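Local coordinates for peroxisomal membrane protein LPX1 (Saccharomyces cerevisiae, PDB 2Y6U) that hydrolyses ester bonds of acyl esters, triacylglycerols and phospholipids in the peroxisome, with acyl esterase, lipase and phospholipase A activity, at residues 55-60 / 87-92; 59-64 / 144-149. All coordinates share one frame; numbering follows the deposited sequence.

Contact 1: 55-60 / 87-92; sequences LVFLHG and DKVLLI
Leu-55, Val-56 and Phe-57 pair in parallel register with Val-89, Leu-90 and Leu-91, joining two inner strands of the alpha/beta-hydrolase sheet. Three backbone bonds make the ladder: Leu-55 N to Lys-88 O, Leu-90 N to Leu-55 O at 2.8 Å, and Phe-57 N to Leu-90 O, nearly straight at 174°. Beyond them the strands splay, and a water takes over, donating to Phe-57 O and to Ile-92 O and accepting from His-59 N.

Apolar side chains fill both faces. On one, Val-56 uses both branches: CG2 lies 3.9 Å from Leu-90 CD1, while CG1, anti to the backbone N (chi1 177°), meets Ile-92 CD1. Beta-branched Val-56 and Ile-92 suit their extended strands; helix 114-125 covers Ile-92, and Phe-162 meets Val-56. On the other face, the Phe-57 ring receives Val-89 CG1 at its edge, 3.7 Å from CD1, and Leu-91 CD2 sits 3.6 Å from Phe-57 CB; Trp-68 lies against Phe-57 and Leu-91.

Past the strand, His-59 suits its place because both ring nitrogens are bonded, ND1 to Gly-60 O and NE2 to Gln-94 N. An alanine here would probably leave Gln-94 N without this acceptor and open a gap beside Ile-92. The ring edge points at that residue, with His-59 CD2 3.1 Å from Ile-92 O.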
loop_
_atom_site.group_PDB
_atom_site.type_symbol
_atom_site.label_atom_id
_atom_site.label_comp_id
_atom_site.label_asym_id
_atom_site.label_seq_id
_atom_site.Cartn_x
_atom_site.Cartn_y
_atom_site.Cartn_z
ATOM N N LEU A 55 -8.164 -0.132 -18.291
ATOM C CA LEU A 55 -6.861 -0.670 -18.557
ATOM C C LEU A 55 -5.777 0.228 -18.114
ATOM O O LEU A 55 -5.822 1.420 -18.386
ATOM C CB LEU A 55 -6.715 -0.926 -20.063
ATOM C CG LEU A 55 -7.329 -2.141 -20.688
ATOM C CD1 LEU A 55 -8.658 -2.527 -20.312
ATOM C CD2 LEU A 55 -7.232 -2.050 -22.304
ATOM N N VAL A 56 -4.756 -0.338 -17.470
ATOM C CA VAL A 56 -3.664 0.452 -16.966
ATOM C C VAL A 56 -2.357 -0.153 -17.511
ATOM O O VAL A 56 -2.142 -1.302 -17.344
ATOM C CB VAL A 56 -3.609 0.461 -15.441
ATOM C CG1 VAL A 56 -2.382 1.270 -14.954
ATOM C CG2 VAL A 56 -4.973 1.036 -14.857
ATOM N N PHE A 57 -1.586 0.623 -18.259
ATOM C CA PHE A 57 -0.399 0.064 -18.938
ATOM C C PHE A 57 0.867 0.672 -18.315
ATOM O O PHE A 57 0.955 1.888 -18.157
ATOM C CB PHE A 57 -0.347 0.468 -20.410
ATOM C CG PHE A 57 -1.294 -0.280 -21.299
ATOM C CD1 PHE A 57 -2.611 0.163 -21.467
ATOM C CD2 PHE A 57 -0.880 -1.423 -21.968
ATOM C CE1 PHE A 57 -3.477 -0.529 -22.309
ATOM C CE2 PHE A 57 -1.737 -2.098 -22.824
ATOM C CZ PHE A 57 -3.048 -1.646 -22.973
ATOM N N LEU A 58 1.813 -0.208 -18.003
ATOM C CA LEU A 58 3.044 0.094 -17.261
ATOM C C LEU A 58 4.247 -0.245 -18.117
ATOM O O LEU A 58 4.506 -1.450 -18.441
ATOM C CB LEU A 58 3.050 -0.660 -15.917
ATOM C CG LEU A 58 1.849 -0.492 -14.995
ATOM C CD1 LEU A 58 2.147 -1.322 -13.689
ATOM C CD2 LEU A 58 1.546 1.011 -14.789
ATOM N N HIS A 59 4.961 0.777 -18.559
ATOM C CA HIS A 59 6.096 0.592 -19.427
ATOM C C HIS A 59 7.317 -0.111 -18.772
ATOM O O HIS A 59 7.450 -0.182 -17.549
ATOM C CB HIS A 59 6.607 1.970 -19.957
ATOM C CG HIS A 59 7.115 2.866 -18.841
ATOM N ND1 HIS A 59 8.349 2.671 -18.235
ATOM C CD2 HIS A 59 6.550 3.933 -18.226
ATOM C CE1 HIS A 59 8.496 3.590 -17.279
ATOM N NE2 HIS A 59 7.414 4.351 -17.242
ATOM N N GLY A 60 8.205 -0.570 -19.632
ATOM C CA GLY A 60 9.406 -1.228 -19.243
ATOM C C GLY A 60 10.489 -0.211 -18.857
ATOM O O GLY A 60 10.377 1.013 -19.098
ATOM N N ASP A 87 -13.686 1.818 -20.895
ATOM C CA ASP A 87 -14.109 3.115 -20.444
ATOM C C ASP A 87 -12.914 4.026 -20.295
ATOM O O ASP A 87 -12.959 5.129 -20.760
ATOM C CB ASP A 87 -14.891 2.970 -19.158
ATOM C CG ASP A 87 -15.675 4.218 -18.794
ATOM O OD1 ASP A 87 -16.545 4.665 -19.614
ATOM O OD2 ASP A 87 -15.369 4.757 -17.695
ATOM N N LYS A 88 -11.900 3.633 -19.521
ATOM C CA LYS A 88 -10.676 4.401 -19.313
ATOM C C LYS A 88 -9.422 3.596 -19.617
ATOM O O LYS A 88 -9.339 2.433 -19.276
ATOM C CB LYS A 88 -10.542 4.875 -17.881
ATOM C CG LYS A 88 -11.630 5.853 -17.417
ATOM C CD LYS A 88 -11.088 6.704 -16.211
ATOM C CE LYS A 88 -11.998 7.809 -15.723
ATOM N NZ LYS A 88 -11.165 8.614 -14.704
ATOM N N VAL A 89 -8.409 4.243 -20.169
ATOM C CA VAL A 89 -7.086 3.663 -20.289
ATOM C C VAL A 89 -6.100 4.638 -19.683
ATOM O O VAL A 89 -6.115 5.830 -20.027
ATOM C CB VAL A 89 -6.631 3.414 -21.762
ATOM C CG1 VAL A 89 -5.227 2.739 -21.825
ATOM C CG2 VAL A 89 -7.646 2.583 -22.496
ATOM N N LEU A 90 -5.234 4.166 -18.788
ATOM C CA LEU A 90 -4.203 5.022 -18.175
ATOM C C LEU A 90 -2.840 4.608 -18.642
ATOM O O LEU A 90 -2.445 3.437 -18.503
ATOM C CB LEU A 90 -4.220 4.885 -16.665
ATOM C CG LEU A 90 -5.573 4.978 -15.968
ATOM C CD1 LEU A 90 -5.482 4.849 -14.421
ATOM C CD2 LEU A 90 -6.312 6.316 -16.322
ATOM N N LEU A 91 -2.066 5.554 -19.127
ATOM C CA LEU A 91 -0.760 5.347 -19.532
ATOM C C LEU A 91 0.178 6.165 -18.645
ATOM O O LEU A 91 0.132 7.397 -18.611
ATOM C CB LEU A 91 -0.556 5.750 -20.990
ATOM C CG LEU A 91 -1.328 5.018 -22.084
ATOM C CD1 LEU A 91 -0.744 5.462 -23.484
ATOM C CD2 LEU A 91 -1.468 3.589 -21.898
ATOM N N ILE A 92 0.929 5.485 -17.811
ATOM C CA ILE A 92 1.660 6.131 -16.724
ATOM C C ILE A 92 3.198 6.159 -16.972
ATOM O O ILE A 92 3.788 5.170 -17.374
ATOM C CB ILE A 92 1.372 5.366 -15.405
ATOM C CG1 ILE A 92 -0.099 5.471 -15.050
ATOM C CG2 ILE A 92 2.275 5.877 -14.188
ATOM C CD1 ILE A 92 -0.541 4.467 -13.876
HETATM O O HOH W 1 3.241 3.129 -19.150
#

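Contact 2: 59-64 / 144-149; sequences HGSGMS and HSMGGF
Ser-61 N donates to Ser-145 OG across 3.1 Å, an almost straight bond at 173° that joins the loop to the start of the helix. The same OG also takes a weak bond from Met-146 N, its own neighbour. Beside it, Gly-60 CA approaches His-144 O to 3.2 Å in a CA-H...O contact. Glycine suits this spot, since a CB would collide with His-144 ND1.

Around this polar centre lie the longer side chains. Met-146, with CG anti to the backbone N (chi1 178°) and the chain bent at its last torsion, brings CE to 3.5 Å from His-59 CE1, while its CB meets Ser-61 OG at 3.4 Å. A flexible, unbranched thioether can follow such a bend. Met-63 crosses His-144 at about a right angle, its CE 3.8 Å from CE1 of that ring. A water links Gly-60 N with His-144 ND1, and the other ring nitrogen, NE2, is bonded to His-323 O.

The backbone sets these groups in place. A type II turn runs from Gly-60 to Met-63, and Gly-62 takes its positive phi readily; Met-63 N and His-59 ND1 reach Gly-60 O from opposite faces of its plane. Ser-145 also has a positive phi, 64°, in the sharp strand-to-helix turn of a probable nucleophile elbow, Gly-143 to Gly-147. At Gly-147 a CB would clash with His-59 O, so glycine lets the loop come close.

The elbow joins strand 137-144 to helix 146-157; Trp-114 of helix 114-125 packs on Ser-61 and Met-146, and helix 325-328 touches Met-63 and His-144.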
loop_
_atom_site.group_PDB
_atom_site.type_symbol
_atom_site.label_atom_id
_atom_site.label_comp_id
_atom_site.label_asym_id
_atom_site.label_seq_id
_atom_site.Cartn_x
_atom_site.Cartn_y
_atom_site.Cartn_z
ATOM N N HIS A 59 4.961 0.777 -18.559
ATOM C CA HIS A 59 6.096 0.592 -19.427
ATOM C C HIS A 59 7.317 -0.111 -18.772
ATOM O O HIS A 59 7.450 -0.182 -17.549
ATOM C CB HIS A 59 6.607 1.970 -19.957
ATOM C CG HIS A 59 7.115 2.866 -18.841
ATOM N ND1 HIS A 59 8.349 2.671 -18.235
ATOM C CD2 HIS A 59 6.550 3.933 -18.226
ATOM C CE1 HIS A 59 8.496 3.590 -17.279
ATOM N NE2 HIS A 59 7.414 4.351 -17.242
ATOM N N GLY A 60 8.205 -0.570 -19.632
ATOM C CA GLY A 60 9.406 -1.228 -19.243
ATOM C C GLY A 60 10.489 -0.211 -18.857
ATOM O O GLY A 60 10.377 1.013 -19.098
ATOM N N SER A 61 11.596 -0.736 -18.362
ATOM C CA SER A 61 12.748 0.062 -17.927
ATOM C C SER A 61 13.265 0.817 -19.139
ATOM O O SER A 61 13.469 0.194 -20.204
ATOM C CB SER A 61 13.850 -0.936 -17.462
ATOM O OG SER A 61 13.423 -1.522 -16.263
ATOM N N GLY A 62 13.561 2.108 -18.961
ATOM C CA GLY A 62 14.151 2.934 -20.037
ATOM C C GLY A 62 13.218 3.358 -21.143
ATOM O O GLY A 62 13.638 3.976 -22.113
ATOM N N MET A 63 11.941 3.056 -21.022
ATOM C CA MET A 63 10.956 3.454 -22.041
ATOM C C MET A 63 10.062 4.516 -21.457
ATOM O O MET A 63 10.512 5.331 -20.640
ATOM C CB MET A 63 10.198 2.179 -22.544
ATOM C CG MET A 63 11.137 1.165 -23.081
ATOM S SD MET A 63 10.349 0.071 -24.249
ATOM C CE MET A 63 11.347 -1.376 -24.128
ATOM N N SER A 64 8.783 4.535 -21.821
ATOM C CA SER A 64 7.832 5.540 -21.289
ATOM C C SER A 64 6.457 5.071 -21.685
ATOM O O SER A 64 6.335 4.126 -22.432
ATOM C CB SER A 64 8.089 6.930 -21.923
ATOM O OG SER A 64 7.707 6.939 -23.318
ATOM N N HIS A 144 4.959 -4.300 -19.097
ATOM C CA HIS A 144 6.204 -4.870 -19.678
ATOM C C HIS A 144 7.410 -4.775 -18.688
ATOM O O HIS A 144 7.696 -3.707 -18.192
ATOM C CB HIS A 144 6.501 -4.106 -20.966
ATOM C CG HIS A 144 7.757 -4.536 -21.627
ATOM N ND1 HIS A 144 8.814 -3.694 -21.835
ATOM C CD2 HIS A 144 8.150 -5.751 -22.042
ATOM C CE1 HIS A 144 9.814 -4.370 -22.389
ATOM N NE2 HIS A 144 9.427 -5.616 -22.581
ATOM N N SER A 145 8.214 -5.818 -18.524
ATOM C CA SER A 145 9.652 -5.677 -17.914
ATOM C C SER A 145 9.494 -5.205 -16.491
ATOM O O SER A 145 8.773 -5.875 -15.696
ATOM C CB SER A 145 10.635 -4.834 -18.834
ATOM O OG SER A 145 11.533 -3.872 -18.230
ATOM N N MET A 146 10.079 -4.065 -16.118
ATOM C CA MET A 146 9.753 -3.433 -14.838
ATOM C C MET A 146 8.251 -3.303 -14.538
ATOM O O MET A 146 7.816 -3.543 -13.386
ATOM C CB MET A 146 10.396 -2.032 -14.847
ATOM C CG MET A 146 10.177 -1.212 -13.717
ATOM S SD MET A 146 10.844 0.517 -14.002
ATOM C CE MET A 146 9.921 1.163 -15.175
ATOM N N GLY A 147 7.464 -2.951 -15.558
ATOM C CA GLY A 147 6.041 -2.754 -15.434
ATOM C C GLY A 147 5.308 -4.032 -15.073
ATOM O O GLY A 147 4.296 -4.015 -14.394
ATOM N N GLY A 148 5.860 -5.150 -15.499
ATOM C CA GLY A 148 5.320 -6.469 -15.154
ATOM C C GLY A 148 5.575 -6.758 -13.705
ATOM O O GLY A 148 4.675 -7.265 -13.003
ATOM N N PHE A 149 6.821 -6.562 -13.284
ATOM C CA PHE A 149 7.099 -6.631 -11.816
ATOM C C PHE A 149 6.042 -5.771 -11.077
ATOM O O PHE A 149 5.491 -6.186 -10.022
ATOM C CB PHE A 149 8.516 -6.145 -11.548
ATOM C CG PHE A 149 8.944 -6.160 -10.111
ATOM C CD1 PHE A 149 8.456 -5.172 -9.215
ATOM C CD2 PHE A 149 9.837 -7.118 -9.639
ATOM C CE1 PHE A 149 8.890 -5.174 -7.883
ATOM C CE2 PHE A 149 10.277 -7.120 -8.330
ATOM C CZ PHE A 149 9.801 -6.148 -7.428
HETATM O O HOH W 2 8.189 -1.001 -22.478
#

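In the fold
Contacts 1 and 2 follow one another along the chain: strand 51-58 pairs with strand 84-92 in contact 1, then its C-terminal loop meets the probable nucleophile elbow in contact 2. They share His-59 and Gly-60, and their centres are about 12 Å apart. Strand 51-58 lies between 84-92 and 137-144, and a probable hydrogen bond of 3.0 Å from His-144 N to Leu-58 O ties its end to the strand leading into the elbow. Leu-58 CD1 also packs 3.5 Å from Gly-147 O. The sheet thus places the loop beside Ser-145, which, as in other alpha/beta hydrolases, is probably the nucleophile of the active site.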